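PDB 4ZOY: Sqt1 from Chaetomium thermophilum, which probably acts as a dedicated chaperone that captures a nascent ribosomal protein through its WD40 beta-propeller during ribosome biogenesis. Local coordinates for residues 35-38 and 43-46; 81-86 and 128-133; 196-201 and 217-222; 352-357 and 362-367; 469-472 and 478-481. All blocks are in the same frame, centred on the assembly; numbering follows the deposited sequence.

Contact 1 of 5, residues 35-38 and 43-46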
# COMPACT_ATOMS: atom_id res chain seq x y z
N GLY A 35 0.92 -13.88 -6.67
CA GLY A 35 -0.49 -13.98 -6.94
C GLY A 35 -1.05 -15.39 -6.98
O GLY A 35 -0.59 -16.29 -6.24
N SER A 36 -2.03 -15.55 -7.85
CA SER A 36 -2.81 -16.77 -7.98
C SER A 36 -2.37 -17.55 -9.22
O SER A 36 -2.06 -16.95 -10.24
CB SER A 36 -4.29 -16.43 -8.07
OG SER A 36 -5.05 -17.57 -8.48
N GLU A 37 -2.36 -18.87 -9.12
CA GLU A 37 -1.98 -19.69 -10.27
C GLU A 37 -3.19 -20.22 -11.02
O GLU A 37 -3.03 -20.98 -11.98
CB GLU A 37 -1.08 -20.84 -9.84
CG GLU A 37 0.31 -20.39 -9.43
CD GLU A 37 1.15 -19.89 -10.59
OE1 GLU A 37 0.97 -18.73 -11.02
OE2 GLU A 37 2.00 -20.66 -11.08
N GLY A 38 -4.38 -19.81 -10.61
CA GLY A 38 -5.59 -20.24 -11.29
C GLY A 38 -6.84 -20.07 -10.45
O GLY A 38 -6.77 -19.64 -9.30
N ALA A 43 -6.16 -24.13 -6.51
CA ALA A 43 -5.02 -23.51 -7.20
C ALA A 43 -4.07 -22.86 -6.20
O ALA A 43 -4.50 -22.11 -5.33
CB ALA A 43 -5.50 -22.50 -8.22
N PRO A 44 -2.78 -23.17 -6.32
CA PRO A 44 -1.78 -22.65 -5.38
C PRO A 44 -1.44 -21.19 -5.66
O PRO A 44 -1.87 -20.62 -6.66
CB PRO A 44 -0.56 -23.54 -5.63
CG PRO A 44 -0.70 -23.94 -7.08
CD PRO A 44 -2.18 -24.07 -7.32
N GLY A 45 -0.69 -20.59 -4.74
CA GLY A 45 -0.15 -19.26 -4.97
C GLY A 45 1.28 -19.41 -5.45
O GLY A 45 1.91 -20.45 -5.28
N LYS A 46 1.79 -18.35 -6.06
CA LYS A 46 3.14 -18.35 -6.59
C LYS A 46 3.70 -16.95 -6.55
O LYS A 46 2.99 -15.97 -6.83
CB LYS A 46 3.16 -18.88 -8.03
CG LYS A 46 4.53 -18.96 -8.67
CD LYS A 46 5.29 -20.18 -8.19
CE LYS A 46 6.53 -20.42 -9.02
NZ LYS A 46 7.21 -21.69 -8.64
O HOH W 1 -4.86 -19.35 -6.12

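Contact 2 of 5, residues 81-86 and 128-133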
# COMPACT_ATOMS: atom_id res chain seq x y z
N PRO A 81 13.09 -14.65 -13.80
CA PRO A 81 13.16 -14.52 -12.33
C PRO A 81 14.49 -14.96 -11.76
O PRO A 81 15.16 -15.85 -12.30
CB PRO A 81 12.04 -15.45 -11.84
CG PRO A 81 11.15 -15.65 -13.01
CD PRO A 81 12.03 -15.57 -14.22
N ILE A 82 14.88 -14.34 -10.65
CA ILE A 82 16.09 -14.77 -9.95
C ILE A 82 15.75 -15.62 -8.73
O ILE A 82 16.64 -16.19 -8.10
CB ILE A 82 16.94 -13.56 -9.52
CG1 ILE A 82 16.22 -12.74 -8.45
CG2 ILE A 82 17.30 -12.70 -10.73
CD1 ILE A 82 16.99 -11.53 -8.02
N PHE A 83 14.46 -15.71 -8.40
CA PHE A 83 14.01 -16.54 -7.29
C PHE A 83 12.54 -16.87 -7.45
O PHE A 83 11.79 -16.09 -8.03
CB PHE A 83 14.25 -15.85 -5.94
CG PHE A 83 14.03 -16.74 -4.75
CD1 PHE A 83 14.88 -17.80 -4.49
CD2 PHE A 83 12.97 -16.50 -3.88
CE1 PHE A 83 14.69 -18.62 -3.39
CE2 PHE A 83 12.77 -17.32 -2.78
CZ PHE A 83 13.63 -18.38 -2.53
N GLU A 84 12.14 -18.03 -6.93
CA GLU A 84 10.74 -18.44 -6.96
C GLU A 84 10.23 -18.63 -5.55
O GLU A 84 10.90 -19.24 -4.71
CB GLU A 84 10.57 -19.74 -7.77
CG GLU A 84 10.89 -19.58 -9.24
CD GLU A 84 10.49 -20.79 -10.06
OE1 GLU A 84 9.58 -21.53 -9.64
OE2 GLU A 84 11.08 -20.99 -11.14
N ILE A 85 9.04 -18.11 -5.29
CA ILE A 85 8.43 -18.24 -3.98
C ILE A 85 7.37 -19.33 -4.01
O ILE A 85 6.28 -19.15 -4.56
CB ILE A 85 7.79 -16.91 -3.51
CG1 ILE A 85 8.83 -15.79 -3.50
CG2 ILE A 85 7.15 -17.09 -2.14
CD1 ILE A 85 8.21 -14.41 -3.32
N ASP A 86 7.70 -20.48 -3.41
CA ASP A 86 6.80 -21.62 -3.35
C ASP A 86 6.34 -21.88 -1.92
O ASP A 86 6.97 -21.42 -0.97
CB ASP A 86 7.48 -22.87 -3.91
CG ASP A 86 7.82 -22.74 -5.38
OD1 ASP A 86 6.95 -22.31 -6.16
OD2 ASP A 86 8.96 -23.07 -5.76
N ALA A 128 21.56 -10.81 -5.57
CA ALA A 128 20.49 -11.39 -4.76
C ALA A 128 20.45 -12.90 -4.53
O ALA A 128 20.31 -13.69 -5.46
CB ALA A 128 19.16 -10.94 -5.34
N GLN A 129 20.53 -13.27 -3.25
CA GLN A 129 20.28 -14.62 -2.76
C GLN A 129 19.13 -14.60 -1.75
O GLN A 129 18.99 -13.66 -0.98
CB GLN A 129 21.54 -15.21 -2.13
CG GLN A 129 22.60 -15.64 -3.13
CD GLN A 129 22.35 -17.04 -3.66
OE1 GLN A 129 22.59 -18.03 -2.96
NE2 GLN A 129 21.86 -17.14 -4.89
N PHE A 130 18.31 -15.65 -1.77
CA PHE A 130 17.13 -15.73 -0.92
C PHE A 130 17.06 -17.08 -0.23
O PHE A 130 17.18 -18.12 -0.88
CB PHE A 130 15.86 -15.48 -1.75
CG PHE A 130 15.87 -14.17 -2.49
CD1 PHE A 130 16.49 -14.06 -3.72
CD2 PHE A 130 15.27 -13.05 -1.94
CE1 PHE A 130 16.51 -12.86 -4.39
CE2 PHE A 130 15.29 -11.84 -2.61
CZ PHE A 130 15.92 -11.74 -3.83
N LYS A 131 16.85 -17.06 1.08
CA LYS A 131 16.81 -18.30 1.84
C LYS A 131 15.60 -18.37 2.76
O LYS A 131 15.44 -17.54 3.65
CB LYS A 131 18.09 -18.46 2.67
CG LYS A 131 18.10 -19.72 3.52
CD LYS A 131 19.42 -19.86 4.27
CE LYS A 131 19.36 -21.03 5.24
NZ LYS A 131 18.82 -22.25 4.60
N PHE A 132 14.75 -19.37 2.55
CA PHE A 132 13.59 -19.59 3.41
C PHE A 132 14.03 -19.82 4.85
O PHE A 132 14.95 -20.59 5.11
CB PHE A 132 12.76 -20.77 2.90
CG PHE A 132 11.62 -21.13 3.80
CD1 PHE A 132 10.52 -20.30 3.94
CD2 PHE A 132 11.65 -22.31 4.53
CE1 PHE A 132 9.48 -20.63 4.77
CE2 PHE A 132 10.61 -22.65 5.37
CZ PHE A 132 9.52 -21.81 5.49
N LEU A 133 13.37 -19.15 5.79
CA LEU A 133 13.73 -19.26 7.20
C LEU A 133 12.62 -19.85 8.05
O LEU A 133 12.87 -20.71 8.90
CB LEU A 133 14.12 -17.90 7.76
CG LEU A 133 15.36 -17.22 7.20
CD1 LEU A 133 15.70 -16.01 8.07
CD2 LEU A 133 16.54 -18.18 7.12

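Contact 3 of 5, residues 196-201 and 217-222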
# COMPACT_ATOMS: atom_id res chain seq x y z
N GLY A 196 -4.03 -1.16 6.67
CA GLY A 196 -3.23 -0.68 7.77
C GLY A 196 -2.17 0.30 7.32
O GLY A 196 -1.69 0.24 6.20
N ALA A 197 -1.81 1.22 8.22
CA ALA A 197 -0.77 2.20 7.95
C ALA A 197 -0.09 2.59 9.23
O ALA A 197 -0.74 2.86 10.24
CB ALA A 197 -1.34 3.42 7.25
N TRP A 198 1.23 2.64 9.19
CA TRP A 198 1.98 3.13 10.34
C TRP A 198 2.06 4.63 10.35
O TRP A 198 2.06 5.27 9.29
CB TRP A 198 3.41 2.58 10.32
CG TRP A 198 3.55 1.09 10.49
CD1 TRP A 198 3.51 0.13 9.51
CD2 TRP A 198 3.83 0.39 11.71
NE1 TRP A 198 3.71 -1.12 10.05
CE2 TRP A 198 3.91 -0.98 11.41
CE3 TRP A 198 3.99 0.80 13.05
CZ2 TRP A 198 4.17 -1.95 12.38
CZ3 TRP A 198 4.24 -0.16 14.01
CH2 TRP A 198 4.33 -1.52 13.67
N SER A 199 2.17 5.21 11.54
CA SER A 199 2.62 6.60 11.62
C SER A 199 4.09 6.68 11.15
O SER A 199 4.82 5.70 11.24
CB SER A 199 2.47 7.13 13.05
OG SER A 199 3.24 6.37 13.98
N PRO A 200 4.52 7.85 10.67
CA PRO A 200 5.90 7.98 10.17
C PRO A 200 6.97 7.64 11.20
O PRO A 200 8.03 7.15 10.79
CB PRO A 200 5.98 9.46 9.76
CG PRO A 200 4.56 9.79 9.36
CD PRO A 200 3.71 9.04 10.36
N ASP A 201 6.72 7.85 12.49
CA ASP A 201 7.72 7.47 13.49
C ASP A 201 7.65 5.98 13.84
O ASP A 201 8.44 5.49 14.64
CB ASP A 201 7.59 8.33 14.76
CG ASP A 201 6.28 8.15 15.51
OD1 ASP A 201 5.48 7.25 15.19
OD2 ASP A 201 6.04 8.95 16.45
N TYR A 217 -3.05 1.38 17.18
CA TYR A 217 -2.39 0.63 18.24
C TYR A 217 -1.10 1.25 18.70
O TYR A 217 -0.29 1.71 17.90
CB TYR A 217 -2.10 -0.81 17.80
CG TYR A 217 -3.27 -1.47 17.11
CD1 TYR A 217 -4.35 -1.97 17.83
CD2 TYR A 217 -3.29 -1.58 15.73
CE1 TYR A 217 -5.42 -2.57 17.18
CE2 TYR A 217 -4.35 -2.16 15.08
CZ TYR A 217 -5.41 -2.66 15.81
OH TYR A 217 -6.46 -3.23 15.13
N ASP A 218 -0.92 1.25 20.02
CA ASP A 218 0.32 1.65 20.67
C ASP A 218 1.32 0.50 20.65
O ASP A 218 1.52 -0.18 21.67
CB ASP A 218 0.02 2.08 22.11
CG ASP A 218 1.26 2.54 22.87
OD1 ASP A 218 2.16 3.13 22.25
OD2 ASP A 218 1.30 2.30 24.10
N VAL A 219 1.94 0.27 19.50
CA VAL A 219 2.60 -1.01 19.25
C VAL A 219 3.77 -1.28 20.20
O VAL A 219 3.99 -2.43 20.62
CB VAL A 219 3.08 -1.08 17.79
CG1 VAL A 219 3.96 -2.30 17.56
CG2 VAL A 219 1.86 -1.12 16.86
N PHE A 220 4.51 -0.23 20.54
CA PHE A 220 5.72 -0.41 21.36
C PHE A 220 5.59 0.16 22.77
O PHE A 220 6.60 0.28 23.46
CB PHE A 220 6.91 0.20 20.63
CG PHE A 220 7.16 -0.42 19.28
CD1 PHE A 220 7.73 -1.68 19.17
CD2 PHE A 220 6.79 0.25 18.13
CE1 PHE A 220 7.94 -2.25 17.92
CE2 PHE A 220 7.01 -0.32 16.88
CZ PHE A 220 7.57 -1.57 16.77
N GLY A 221 4.37 0.49 23.18
CA GLY A 221 4.10 0.82 24.57
C GLY A 221 4.41 2.25 24.96
O GLY A 221 4.29 2.63 26.14
N VAL A 222 4.83 3.07 24.00
CA VAL A 222 5.23 4.44 24.30
C VAL A 222 4.04 5.27 24.75
O VAL A 222 4.12 6.01 25.74
CB VAL A 222 5.91 5.10 23.10
CG1 VAL A 222 6.19 6.57 23.38
CG2 VAL A 222 7.21 4.37 22.77

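Contact 4 of 5, residues 352-357 and 362-367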
# COMPACT_ATOMS: atom_id res chain seq x y z
N ILE A 352 -10.30 10.56 -8.78
CA ILE A 352 -9.37 10.91 -7.72
C ILE A 352 -9.82 12.26 -7.20
O ILE A 352 -10.20 13.12 -7.98
CB ILE A 352 -7.92 10.98 -8.24
CG1 ILE A 352 -7.48 9.60 -8.75
CG2 ILE A 352 -6.97 11.53 -7.16
CD1 ILE A 352 -6.17 9.63 -9.52
N ALA A 353 -9.78 12.43 -5.89
CA ALA A 353 -10.07 13.72 -5.29
C ALA A 353 -8.88 14.18 -4.45
O ALA A 353 -8.20 13.38 -3.83
CB ALA A 353 -11.34 13.64 -4.44
N VAL A 354 -8.62 15.48 -4.50
CA VAL A 354 -7.47 16.07 -3.83
C VAL A 354 -7.98 17.12 -2.85
O VAL A 354 -8.75 18.00 -3.24
CB VAL A 354 -6.49 16.70 -4.83
CG1 VAL A 354 -5.25 17.25 -4.13
CG2 VAL A 354 -6.10 15.67 -5.89
N PHE A 355 -7.55 17.01 -1.60
CA PHE A 355 -8.00 17.92 -0.54
C PHE A 355 -6.83 18.69 0.06
O PHE A 355 -5.72 18.15 0.20
CB PHE A 355 -8.72 17.13 0.55
CG PHE A 355 -9.86 16.30 0.05
CD1 PHE A 355 -11.12 16.85 -0.06
CD2 PHE A 355 -9.67 14.96 -0.30
CE1 PHE A 355 -12.19 16.09 -0.51
CE2 PHE A 355 -10.73 14.20 -0.77
CZ PHE A 355 -12.00 14.76 -0.87
N ASP A 356 -7.07 19.94 0.44
CA ASP A 356 -6.05 20.80 1.05
C ASP A 356 -6.03 20.64 2.58
O ASP A 356 -6.93 21.10 3.28
CB ASP A 356 -6.31 22.26 0.67
CG ASP A 356 -5.69 22.63 -0.68
OD1 ASP A 356 -5.11 21.75 -1.36
OD2 ASP A 356 -5.78 23.82 -1.06
N THR A 357 -5.00 19.96 3.08
CA THR A 357 -4.96 19.57 4.48
C THR A 357 -4.76 20.75 5.42
O THR A 357 -5.03 20.63 6.61
CB THR A 357 -3.85 18.53 4.73
OG1 THR A 357 -2.57 19.13 4.48
CG2 THR A 357 -4.02 17.33 3.80
N ALA A 362 -10.52 21.37 2.44
CA ALA A 362 -11.25 21.91 1.30
C ALA A 362 -10.88 21.16 0.03
O ALA A 362 -9.75 20.67 -0.11
CB ALA A 362 -10.96 23.39 1.12
N LEU A 363 -11.82 21.06 -0.89
CA LEU A 363 -11.57 20.37 -2.14
C LEU A 363 -10.68 21.20 -3.06
O LEU A 363 -10.99 22.36 -3.37
CB LEU A 363 -12.88 20.05 -2.84
CG LEU A 363 -12.81 19.32 -4.18
CD1 LEU A 363 -12.17 17.95 -3.98
CD2 LEU A 363 -14.22 19.16 -4.71
N ARG A 364 -9.55 20.62 -3.45
CA ARG A 364 -8.65 21.27 -4.39
C ARG A 364 -9.01 20.90 -5.82
O ARG A 364 -9.04 21.75 -6.70
CB ARG A 364 -7.20 20.86 -4.09
CG ARG A 364 -6.17 21.74 -4.77
CD ARG A 364 -4.76 21.19 -4.56
NE ARG A 364 -3.75 22.07 -5.15
CZ ARG A 364 -3.05 22.96 -4.45
NH1 ARG A 364 -3.23 23.08 -3.14
NH2 ARG A 364 -2.16 23.72 -5.07
N ARG A 365 -9.28 19.63 -6.04
CA ARG A 365 -9.61 19.16 -7.37
C ARG A 365 -10.31 17.82 -7.31
O ARG A 365 -9.94 16.94 -6.53
CB ARG A 365 -8.34 19.03 -8.23
CG ARG A 365 -8.62 18.83 -9.71
CD ARG A 365 -7.42 19.22 -10.56
NE ARG A 365 -7.79 19.41 -11.96
CZ ARG A 365 -7.00 19.98 -12.86
NH1 ARG A 365 -5.79 20.42 -12.51
NH2 ARG A 365 -7.41 20.12 -14.11
N HIS A 366 -11.35 17.67 -8.13
CA HIS A 366 -12.04 16.41 -8.30
C HIS A 366 -11.75 15.93 -9.71
O HIS A 366 -12.31 16.46 -10.68
CB HIS A 366 -13.54 16.58 -8.05
CG HIS A 366 -14.31 15.30 -8.03
ND1 HIS A 366 -15.69 15.27 -7.99
CD2 HIS A 366 -13.91 14.01 -8.01
CE1 HIS A 366 -16.10 14.02 -7.96
NE2 HIS A 366 -15.04 13.23 -7.97
N LEU A 367 -10.86 14.96 -9.83
CA LEU A 367 -10.48 14.41 -11.14
C LEU A 367 -11.43 13.29 -11.51
O LEU A 367 -11.18 12.10 -11.24
CB LEU A 367 -9.03 13.90 -11.12
CG LEU A 367 -7.94 14.94 -10.88
CD1 LEU A 367 -6.60 14.24 -10.66
CD2 LEU A 367 -7.84 15.91 -12.04

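Contact 5 of 5, residues 469-472 and 478-481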
# COMPACT_ATOMS: atom_id res chain seq x y z
N ILE A 469 8.50 2.21 -13.18
CA ILE A 469 7.28 1.71 -12.57
C ILE A 469 7.12 0.25 -12.93
O ILE A 469 7.23 -0.12 -14.10
CB ILE A 469 6.04 2.51 -13.04
CG1 ILE A 469 6.22 4.00 -12.73
CG2 ILE A 469 4.75 1.95 -12.43
CD1 ILE A 469 5.13 4.88 -13.30
N VAL A 470 6.92 -0.60 -11.92
CA VAL A 470 6.63 -2.01 -12.16
C VAL A 470 5.23 -2.30 -11.68
O VAL A 470 4.87 -1.94 -10.57
CB VAL A 470 7.64 -2.94 -11.47
CG1 VAL A 470 7.40 -4.39 -11.90
CG2 VAL A 470 9.08 -2.51 -11.80
N THR A 471 4.45 -2.93 -12.55
CA THR A 471 3.02 -3.15 -12.30
C THR A 471 2.68 -4.62 -12.14
O THR A 471 3.41 -5.50 -12.61
CB THR A 471 2.17 -2.62 -13.45
OG1 THR A 471 2.55 -3.30 -14.66
CG2 THR A 471 2.35 -1.12 -13.61
N VAL A 472 1.56 -4.89 -11.48
CA VAL A 472 1.02 -6.24 -11.42
C VAL A 472 -0.43 -6.18 -11.87
O VAL A 472 -1.20 -5.29 -11.48
CB VAL A 472 1.15 -6.87 -10.00
CG1 VAL A 472 2.61 -7.12 -9.67
CG2 VAL A 472 0.48 -6.01 -8.92
N VAL A 478 3.13 -8.82 -15.51
CA VAL A 478 3.93 -7.81 -14.82
C VAL A 478 4.60 -6.96 -15.88
O VAL A 478 5.27 -7.50 -16.76
CB VAL A 478 4.98 -8.46 -13.92
CG1 VAL A 478 5.89 -7.42 -13.27
CG2 VAL A 478 4.32 -9.36 -12.85
N LEU A 479 4.42 -5.63 -15.82
CA LEU A 479 5.00 -4.75 -16.83
C LEU A 479 5.97 -3.76 -16.20
O LEU A 479 5.87 -3.44 -15.02
CB LEU A 479 3.92 -3.98 -17.60
CG LEU A 479 2.94 -4.81 -18.43
CD1 LEU A 479 1.96 -3.93 -19.18
CD2 LEU A 479 3.74 -5.70 -19.41
N VAL A 480 6.93 -3.29 -17.00
CA VAL A 480 7.89 -2.27 -16.57
C VAL A 480 7.73 -1.06 -17.47
O VAL A 480 7.75 -1.19 -18.69
CB VAL A 480 9.34 -2.77 -16.64
CG1 VAL A 480 10.28 -1.67 -16.16
CG2 VAL A 480 9.51 -4.03 -15.81
N PHE A 481 7.57 0.11 -16.85
CA PHE A 481 7.42 1.37 -17.57
C PHE A 481 8.51 2.35 -17.14
O PHE A 481 9.03 2.25 -16.03
CB PHE A 481 6.05 2.00 -17.29
CG PHE A 481 4.87 1.17 -17.74
CD1 PHE A 481 4.60 1.01 -19.09
CD2 PHE A 481 4.01 0.60 -16.83
CE1 PHE A 481 3.51 0.27 -19.51
CE2 PHE A 481 2.91 -0.14 -17.24
CZ PHE A 481 2.65 -0.31 -18.59

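Contact 1 of 5, residues 35-38 and 43-46
Gly35 and Lys46 form the tight end of this contact, an antiparallel hydrogen-bonded pair in which Gly35 N reaches Lys46 O at 2.9 Å and Lys46 N returns to Gly35 O from above the carbonyl plane. They lie near the turn of the hairpin made by strands 30-36 and 45-51 in one propeller blade. Ser36 and Gly45 form the next, non-hydrogen-bonded pair, and there Gly45 CA comes within 3.3 Å of Gly35 O, where a side chain on Gly45 would be crowded. Beyond it, Glu37 N still holds Pro44 O at 3.1 Å. With CG beside the backbone N (chi1 -71°), a single bend at chi2 folds the Glu37 side chain over Lys46, laying CD against Lys46 CB at 3.4 Å. The turn itself is looser and wetter: Ser36 OG accepts from Gly38 N in an ST turn, and a water links that hydroxyl to Ala43 O, beside the exposed ring of Pro44. With an alanine here in place of Glu37, Lys15 N would probably lose the acceptor OE1 and Lys46 CB its cover. Glu37 OE2 stays 5.8 Å from Lys46 NZ, while NZ makes salt bridges with Asp86 and Glu84. The two charged residues thus meet through their carbons, and the lysine's charge is probably balanced by the acids of segment 81-86 rather than across the hairpin.

Contact 2 of 5, residues 81-86 and 128-133
The first torsions of Phe83 and Phe130 set how the two residues meet: Phe83 CG stands opposite its backbone N (chi1 -170°), whereas Phe130 CG is tucked beside its own. Phe130 accordingly presents CB, rather than the middle of its ring, to the aromatic face of Phe83, with CB 3.5 Å from the ring centroid and directly over it, a CH-pi contact. The rings themselves are near parallel, with planes at 27°, but slid so far that they barely overlap. Phe130 CD1 instead touches Phe83 CB at 3.6 Å. Strands 83-85 and 129-136 are the outermost strands of two successive four-stranded blades, so these side chains bridge the periphery of the propeller without any backbone pairing between them. A classic beta bulge, in which Ile82 and Phe83 both face Val49, brings two consecutive side chains to the neighbouring blade. The Ile82 side chain reaches out to CD1, a methyl that meets the edge of the Phe130 ring at CE1, 3.9 Å away, and presses tightly on Ala128 CB at 3.5 Å. Val49 also touches Phe130, and the Tyr117 ring meets that of Phe83 steeply.

Contact 3 of 5, residues 196-201 and 217-222
Trp198 reaches Val219 and Phe220 through the far end of its indole, within a WD repeat of the beta-propeller: the tryptophan ends the innermost strand of the blade, 193-198, and its partners follow strand 214-218, whose closing Tyr217-Asp218 is consistent with the place of the Trp-Asp dipeptide that names these repeats. The contact between the two segments is wholly apolar and small. Trp198 CZ3 lies 3.8 Å from Val219 CG2 and 4.0 Å from Phe220 CE2, while Trp198 CH2 approaches Val219 CG1; both partners cross the indole at about a right angle. Packing within the turn prepares this surface, since Val219 CG1 stands 3.6 Å above the centre of the Phe220 ring. Val168 of the preceding blade touches both Trp198 and Val219, and His153 stacks on Phe220, so the cluster lies where two blades meet.

Polar interactions fix the two supports separately. Trp198 NE1 is bound to Ala146 O, also in the preceding blade, which helps to fix the indole's rotation. A type I turn from Asp218 to Gly221, with Gly221 N donating to Asp218 O, carries Val219 and Phe220 at its two central positions. The carboxylate of Asp218 binds the amides of Ala223 and Ala224 just beyond. In the loop after strand 193-198, Ser199 OG donates to Asp201 OD1 at 2.7 Å, meeting that oxygen nearly along its C-O bond.

Contact 4 of 5, residues 352-357 and 362-367
A beta hairpin with a classic bulge joins the third and fourth strands of a propeller blade, 352-356 and 362-367, and Arg364 and Arg365 are the bulged pair facing Val354. Val354 O accepts from both amides, closely from Arg364 N at 2.7 Å and at longer range from Arg365 N at 3.3 Å. The bulge turns the Arg364 side chain toward strand 352-356. With CG anti to the backbone N (chi1 -166°) and the chain extended to NE, its CD passes Val354 CG1 and NH1 reaches Asp356 OD1 at 2.9 Å. The carboxylate oxygen lies in the guanidinium plane and is met on its syn side, somewhat out of the carboxylate plane; the two planes are 57° apart. Arg359 forms a salt bridge with OD2, while Arg364 NH2 binds Arg410 O in the next blade. A leucine in place of Arg364 would probably leave Asp356 OD1 without its charged mate and break this tie to the neighbouring blade. On the face carrying Ala353 and Phe355, the His366 ring turns an edge to Ile352 O, with CD2 3.8 Å away. On the same face, Leu363 CD1 rests 3.5 Å from Val354 O and 3.9 Å from Phe355 CE1.

Contact 5 of 5, residues 469-472 and 478-481
Ile469 and Phe481 begin a fully buried antiparallel strand pairing between the two middle strands of a blade, 468-473 and 478-482. Their amides and carbonyls exchange two nearly straight hydrogen bonds, with Phe481 N to Ile469 O at 2.8 Å. Two residues along, Thr471 N donates to Leu479 O at 2.9 Å, in the carbonyl plane, but the return bond from Leu479 N to Thr471 O is weak. The threonine side chain adds a second acceptor: its OG1 lies between backbone N and carbonyl carbon (chi1 60°) and accepts from the same Leu479 N at 3.2 Å. OG1 is also hydrogen-bonded to His448 NE2, so this buried hydroxyl has partners on two elements. The same torsion directs Thr471 CG2 to the edge of the Phe481 ring, 3.8 Å from CE2 and near the ring plane. This blade closes the propeller: strand 9-11, from the chain's beginning, adds to strand 478-482 as the outermost strand, the "Velcro" closure familiar in WD40 proteins. On the face opposite Thr471 the contacts are between valines. Val478 CG1 meets Val470 CG1 at 3.7 Å and crowds Thr471 O at 3.2 Å, while Val470 CG2 lies 4.3 Å from Val480 CG2. Ile21 of strand 18-23, in the adjoining blade, packs on Val470 and Val472.

Placed round one propeller, the five contacts show how chemistry follows position. Contacts 3 and 5 are buried and largely apolar in their side chains, though contact 5 rests on a backbone ladder and contact 3 has none. Contacts 1, 2 and 4 lie farther out and are partly buried; 1 and 4 are hairpins whose charged side chains also reach other parts of the fold, while 2 joins neighbouring blades through aromatic and aliphatic groups. Contacts 1 and 2 share a sheet and are joined by charge, a lysine of the first pairing with two acids of the second. Contact 4 stands across the chain's centre from both, about 38 and 42 Å away between centres.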